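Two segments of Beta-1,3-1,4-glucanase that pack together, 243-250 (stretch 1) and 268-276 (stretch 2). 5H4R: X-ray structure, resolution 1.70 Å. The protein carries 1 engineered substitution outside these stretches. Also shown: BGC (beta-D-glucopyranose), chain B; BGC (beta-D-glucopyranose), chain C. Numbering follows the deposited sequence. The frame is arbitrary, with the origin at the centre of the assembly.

Stretch 1 243-250: AAAPEYVL
Stretch 2 268-276: IISVHAYRP

A loop that turns into a helix can dock against a strand through very few backbone contacts, provided its side chains complete the fit, and 243-250 packed on 268-276 of this glucanase illustrates the principle. The strand residues I268 to V271 are extended, with phi/psi from -79/128 at I269 to -135/154 at V271. In the other stretch A243 and A244 adopt left-handed values (60/15 and 57/22), A245 is extended (-77/144), and E247 to L250 are helical. A244 lies nearest V271, CA to CA 4.8 Å; V249 CA and I269 CA are 7.8 Å apart.

One direct backbone hydrogen bond joins the stretches: H272 N donates to A244 O at 2.8 Å, nearly straight at 170°. The same oxygen receives a CA-H...O contact from V271 CA at 3.3 Å. Beside this pair a water donates to A245 O (3.1 Å) and S270 O (2.8 Å), linking two carbonyls that could not bond to each other.

The charged contact is bidentate. R275, chi1 m and then t, t, extends so that NH2 meets E247 OE1 and NH1 meets E247 OE2, each at 2.8 Å. E247 (m, p, chi3 9°) starts sideways, but its carboxylate reaches the guanidinium edge. P246 CD covers one face of that group, 3.5 Å from R275 NH2.

A CH-pi contact adds to the packing: A244 CB points toward the strand and sits over a face of the H272 ring (chi1 m, chi2 173°), 3.9 Å from its centroid and 14° off the normal.

Apolar side chains supply further contacts. Both methyls of V249 (m), CG1 and CG2, lie 3.9 Å from I269 CG2 (I269 m, m), and V249 CG2 also lies 4.0 Å from V271 CG1 (V271 m). P246 CG lies 4.3 Å from A273 CB. Together the stretches bury 413 Å².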

ATOM      1  N   ALA A 243      -9.235   7.081  -2.942  1.00 10.55           N
ATOM      2  CA  ALA A 243      -8.527   6.246  -3.912  1.00  9.66           C
ATOM      3  C   ALA A 243      -7.044   6.096  -3.585  1.00  8.88           C
ATOM      4  O   ALA A 243      -6.272   5.626  -4.426  1.00 11.80           O
ATOM      5  CB  ALA A 243      -8.709   6.782  -5.340  1.00 11.46           C
ATOM      6  N   ALA A 244      -6.643   6.454  -2.367  1.00  8.93           N
ATOM      7  CA  ALA A 244      -5.236   6.516  -1.957  1.00  9.18           C
ATOM      8  C   ALA A 244      -4.425   7.441  -2.853  1.00  9.47           C
ATOM      9  O   ALA A 244      -3.199   7.351  -2.895  1.00  9.99           O
ATOM     10  CB  ALA A 244      -4.579   5.129  -1.916  1.00 11.89           C
ATOM     11  N   ALA A 245      -5.075   8.371  -3.533  1.00  7.33           N
ATOM     12  CA  ALA A 245      -4.350   9.278  -4.402  1.00  9.16           C
ATOM     13  C   ALA A 245      -3.644  10.358  -3.587  1.00 11.32           C
ATOM     14  O   ALA A 245      -4.189  10.843  -2.593  1.00 10.81           O
ATOM     15  CB  ALA A 245      -5.293   9.939  -5.392  1.00 13.12           C
ATOM     16  N   PRO A 246      -2.450  10.779  -4.006  1.00  8.31           N
ATOM     17  CA  PRO A 246      -1.835  11.958  -3.363  1.00  8.00           C
ATOM     18  C   PRO A 246      -2.760  13.167  -3.369  1.00 11.21           C
ATOM     19  O   PRO A 246      -2.847  13.909  -2.372  1.00 11.07           O
ATOM     20  CB  PRO A 246      -0.574  12.207  -4.196  1.00 14.74           C
ATOM     21  CG  PRO A 246      -0.366  10.964  -5.001  1.00 20.43           C
ATOM     22  CD  PRO A 246      -1.675  10.281  -5.148  1.00 13.05           C
ATOM     23  N   GLU A 247      -3.482  13.372  -4.481  1.00 10.97           N
ATOM     24  CA  GLU A 247      -4.305  14.557  -4.627  1.00 11.27           C
ATOM     25  C   GLU A 247      -5.335  14.667  -3.516  1.00  9.41           C
ATOM     26  O   GLU A 247      -5.695  15.784  -3.122  1.00 10.92           O
ATOM     27  CB  GLU A 247      -5.015  14.552  -5.980  1.00 11.12           C
ATOM     28  CG  GLU A 247      -4.096  14.872  -7.141  1.00 11.33           C
ATOM     29  CD  GLU A 247      -3.214  13.714  -7.575  1.00 15.00           C
ATOM     30  OE1 GLU A 247      -3.388  12.568  -7.120  1.00 13.80           O
ATOM     31  OE2 GLU A 247      -2.326  13.966  -8.407  1.00 16.05           O
ATOM     32  N   TYR A 248      -5.828  13.544  -3.002  1.00  9.67           N
ATOM     33  CA  TYR A 248      -6.985  13.588  -2.121  1.00  9.65           C
ATOM     34  C   TYR A 248      -6.586  13.460  -0.657  1.00  9.28           C
ATOM     35  O   TYR A 248      -7.456  13.452   0.216  1.00 10.59           O
ATOM     36  CB  TYR A 248      -8.028  12.545  -2.567  1.00  8.37           C
ATOM     37  CG  TYR A 248      -8.420  12.837  -3.997  1.00  9.39           C
ATOM     38  CD1 TYR A 248      -8.670  14.149  -4.411  1.00 13.28           C
ATOM     39  CD2 TYR A 248      -8.492  11.822  -4.948  1.00  7.19           C
ATOM     40  CE1 TYR A 248      -8.975  14.436  -5.749  1.00 13.22           C
ATOM     41  CE2 TYR A 248      -8.798  12.108  -6.280  1.00 11.75           C
ATOM     42  CZ  TYR A 248      -9.025  13.410  -6.663  1.00 13.37           C
ATOM     43  OH  TYR A 248      -9.313  13.689  -7.983  1.00 14.03           O
ATOM     44  N   VAL A 249      -5.281  13.454  -0.364  1.00  9.49           N
ATOM     45  CA  VAL A 249      -4.816  13.895   0.943  1.00 10.02           C
ATOM     46  C   VAL A 249      -4.285  15.311   0.890  1.00 12.19           C
ATOM     47  O   VAL A 249      -4.108  15.931   1.953  1.00 11.75           O
ATOM     48  CB  VAL A 249      -3.746  12.956   1.545  1.00  8.14           C
ATOM     49  CG1 VAL A 249      -4.387  11.614   1.926  1.00 11.07           C
ATOM     50  CG2 VAL A 249      -2.581  12.774   0.601  1.00 10.10           C
ATOM     51  N   LEU A 250      -4.057  15.861  -0.313  1.00  9.88           N
ATOM     52  CA  LEU A 250      -3.568  17.221  -0.455  1.00 10.88           C
ATOM     53  C   LEU A 250      -4.695  18.245  -0.398  1.00 10.22           C
ATOM     54  O   LEU A 250      -4.442  19.399  -0.021  1.00 14.36           O
ATOM     55  CB  LEU A 250      -2.770  17.351  -1.758  1.00 11.89           C
ATOM     56  CG  LEU A 250      -1.436  16.589  -1.752  1.00 13.36           C
ATOM     57  CD1 LEU A 250      -0.844  16.549  -3.175  1.00 13.96           C
ATOM     58  CD2 LEU A 250      -0.439  17.180  -0.768  1.00 13.76           C
ATOM     59  N   ILE A 268       0.290   7.853   9.932  1.00  9.71           N
ATOM     60  CA  ILE A 268       1.083   7.940   8.707  1.00  8.03           C
ATOM     61  C   ILE A 268       0.124   8.133   7.544  1.00  9.11           C
ATOM     62  O   ILE A 268      -0.886   7.431   7.450  1.00  8.74           O
ATOM     63  CB  ILE A 268       1.922   6.666   8.493  1.00  9.11           C
ATOM     64  CG1 ILE A 268       2.916   6.460   9.652  1.00  9.06           C
ATOM     65  CG2 ILE A 268       2.635   6.714   7.161  1.00 10.23           C
ATOM     66  CD1 ILE A 268       3.657   5.157   9.588  1.00 10.37           C
ATOM     67  N   ILE A 269       0.437   9.074   6.663  1.00  8.86           N
ATOM     68  CA  ILE A 269      -0.366   9.279   5.458  1.00  7.71           C
ATOM     69  C   ILE A 269       0.015   8.216   4.437  1.00  7.05           C
ATOM     70  O   ILE A 269       1.199   8.027   4.152  1.00 10.04           O
ATOM     71  CB  ILE A 269      -0.134  10.677   4.876  1.00  9.26           C
ATOM     72  CG1 ILE A 269      -0.407  11.776   5.892  1.00 12.98           C
ATOM     73  CG2 ILE A 269      -1.001  10.897   3.614  1.00 11.85           C
ATOM     74  CD1 ILE A 269      -1.758  11.753   6.494  1.00 13.89           C
ATOM     75  N   SER A 270      -0.981   7.517   3.909  1.00  8.63           N
ATOM     76  CA  SER A 270      -0.813   6.477   2.903  1.00  9.56           C
ATOM     77  C   SER A 270      -1.177   7.016   1.526  1.00  8.85           C
ATOM     78  O   SER A 270      -2.269   7.562   1.342  1.00 11.25           O
ATOM     79  CB  SER A 270      -1.709   5.275   3.217  1.00 12.43           C
ATOM     80  OG  SER A 270      -1.672   4.329   2.168  1.00 14.24           O
ATOM     81  N   VAL A 271      -0.276   6.840   0.557  1.00  9.38           N
ATOM     82  CA  VAL A 271      -0.596   7.156  -0.832  1.00  7.87           C
ATOM     83  C   VAL A 271      -0.101   6.019  -1.722  1.00  7.09           C
ATOM     84  O   VAL A 271       0.867   5.318  -1.407  1.00 10.68           O
ATOM     85  CB  VAL A 271       0.015   8.488  -1.327  1.00 14.24           C
ATOM     86  CG1 VAL A 271      -0.362   9.634  -0.428  1.00 14.07           C
ATOM     87  CG2 VAL A 271       1.497   8.396  -1.447  1.00 20.63           C
ATOM     88  N   HIS A 272      -0.760   5.878  -2.865  1.00  7.96           N
ATOM     89  CA  HIS A 272      -0.319   5.009  -3.953  1.00  8.41           C
ATOM     90  C   HIS A 272      -0.073   5.890  -5.165  1.00 12.47           C
ATOM     91  O   HIS A 272      -0.830   6.836  -5.394  1.00 11.83           O
ATOM     92  CB  HIS A 272      -1.349   3.970  -4.311  1.00 11.94           C
ATOM     93  CG  HIS A 272      -1.667   3.057  -3.187  1.00  9.30           C
ATOM     94  ND1 HIS A 272      -2.676   2.127  -3.246  1.00 14.76           N
ATOM     95  CD2 HIS A 272      -1.117   2.950  -1.955  1.00  9.48           C
ATOM     96  CE1 HIS A 272      -2.724   1.470  -2.100  1.00 15.41           C
ATOM     97  NE2 HIS A 272      -1.781   1.944  -1.301  1.00 13.15           N
ATOM     98  N   ALA A 273       0.966   5.581  -5.951  1.00 12.02           N
ATOM     99  CA  ALA A 273       1.318   6.501  -7.048  1.00 11.56           C
ATOM    100  C   ALA A 273       2.139   5.754  -8.102  1.00  7.67           C
ATOM    101  O   ALA A 273       3.372   5.776  -8.078  1.00  9.96           O
ATOM    102  CB  ALA A 273       2.065   7.697  -6.526  1.00 12.51           C
ATOM    103  N   TYR A 274       1.430   5.150  -9.053  1.00  9.63           N
ATOM    104  CA  TYR A 274       2.071   4.503 -10.196  1.00  6.81           C
ATOM    105  C   TYR A 274       2.201   5.572 -11.272  1.00 11.86           C
ATOM    106  O   TYR A 274       1.364   5.714 -12.155  1.00 10.81           O
ATOM    107  CB  TYR A 274       1.252   3.318 -10.664  1.00  7.57           C
ATOM    108  CG  TYR A 274       1.044   2.190  -9.676  1.00  8.90           C
ATOM    109  CD1 TYR A 274       0.049   2.243  -8.714  1.00 11.49           C
ATOM    110  CD2 TYR A 274       1.783   1.039  -9.764  1.00  7.74           C
ATOM    111  CE1 TYR A 274      -0.171   1.184  -7.841  1.00  8.94           C
ATOM    112  CE2 TYR A 274       1.560  -0.033  -8.928  1.00  8.15           C
ATOM    113  CZ  TYR A 274       0.601   0.042  -7.944  1.00  8.90           C
ATOM    114  OH  TYR A 274       0.371  -1.034  -7.127  1.00 10.25           O
ATOM    115  N   ARG A 275       3.235   6.384 -11.134  1.00  9.36           N
ATOM    116  CA  ARG A 275       3.396   7.600 -11.914  1.00  8.23           C
ATOM    117  C   ARG A 275       4.797   7.663 -12.491  1.00  8.61           C
ATOM    118  O   ARG A 275       5.770   7.289 -11.818  1.00  9.97           O
ATOM    119  CB  ARG A 275       3.142   8.828 -11.067  1.00 11.83           C
ATOM    120  CG  ARG A 275       1.746   8.760 -10.490  1.00 13.15           C
ATOM    121  CD  ARG A 275       1.255  10.056 -10.092  1.00 17.56           C
ATOM    122  NE  ARG A 275      -0.113   9.903  -9.599  1.00 17.44           N
ATOM    123  CZ  ARG A 275      -0.815  10.883  -9.074  1.00 13.30           C
ATOM    124  NH1 ARG A 275      -0.282  12.095  -8.967  1.00 15.58           N
ATOM    125  NH2 ARG A 275      -2.054  10.629  -8.643  1.00 15.48           N
ATOM    126  N   PRO A 276       4.922   8.145 -13.743  1.00  8.14           N
ATOM    127  CA  PRO A 276       3.838   8.585 -14.645  1.00  8.64           C
ATOM    128  C   PRO A 276       2.983   7.418 -15.100  1.00  8.31           C
ATOM    129  O   PRO A 276       3.496   6.365 -15.454  1.00  8.52           O
ATOM    130  CB  PRO A 276       4.585   9.216 -15.815  1.00 11.98           C
ATOM    131  CG  PRO A 276       5.914   8.534 -15.827  1.00 13.46           C
ATOM    132  CD  PRO A 276       6.247   8.267 -14.363  1.00 11.29           C
TER
HETATM  133  C2  BGC B   2      -4.389  -1.861  -5.994  1.00  6.55           C
HETATM  134  C3  BGC B   2      -3.749  -3.209  -6.274  1.00  6.79           C
HETATM  135  C4  BGC B   2      -3.567  -3.314  -7.778  1.00  9.30           C
HETATM  136  C5  BGC B   2      -2.431  -2.349  -8.108  1.00 10.55           C
HETATM  137  C6  BGC B   2      -2.114  -2.320  -9.608  1.00 11.43           C
HETATM  138  C1  BGC B   2      -3.925  -0.742  -6.944  1.00 14.78           C
HETATM  139  O2  BGC B   2      -4.189  -1.506  -4.610  1.00  8.28           O
HETATM  140  O3  BGC B   2      -4.637  -4.208  -5.783  1.00  9.08           O
HETATM  141  O4  BGC B   2      -3.177  -4.648  -8.088  1.00  9.49           O
HETATM  142  O5  BGC B   2      -2.722  -1.024  -7.663  1.00 13.36           O
HETATM  143  O6  BGC B   2      -3.269  -2.106 -10.425  1.00 11.48           O
HETATM  144  C2  BGC C   1      -5.813   0.955 -11.165  1.00 14.56           C
HETATM  145  C3  BGC C   1      -5.888   0.018  -9.962  1.00 12.43           C
HETATM  146  C4  BGC C   1      -4.746   0.308  -8.985  1.00 13.70           C
HETATM  147  C5  BGC C   1      -4.771   1.794  -8.610  1.00 12.64           C
HETATM  148  C6  BGC C   1      -3.504   2.330  -7.929  1.00 30.59           C
HETATM  149  C1  BGC C   1      -5.849   2.408 -10.687  1.00 13.72           C
HETATM  150  O1  BGC C   1      -5.678   3.350 -11.763  1.00 23.94           O
HETATM  151  O2  BGC C   1      -6.915   0.648 -12.031  1.00 20.83           O
HETATM  152  O3  BGC C   1      -5.795  -1.336 -10.406  1.00 17.52           O
HETATM  153  O4  BGC C   1      -5.007  -0.565  -7.867  1.00 15.79           O
HETATM  154  O5  BGC C   1      -4.758   2.563  -9.799  1.00 24.57           O
HETATM  155  O6  BGC C   1      -3.536   3.782  -7.843  1.00 18.53           O
HETATM  156  O   HOH W   1      -4.203   8.872  -0.142  1.00 10.61           O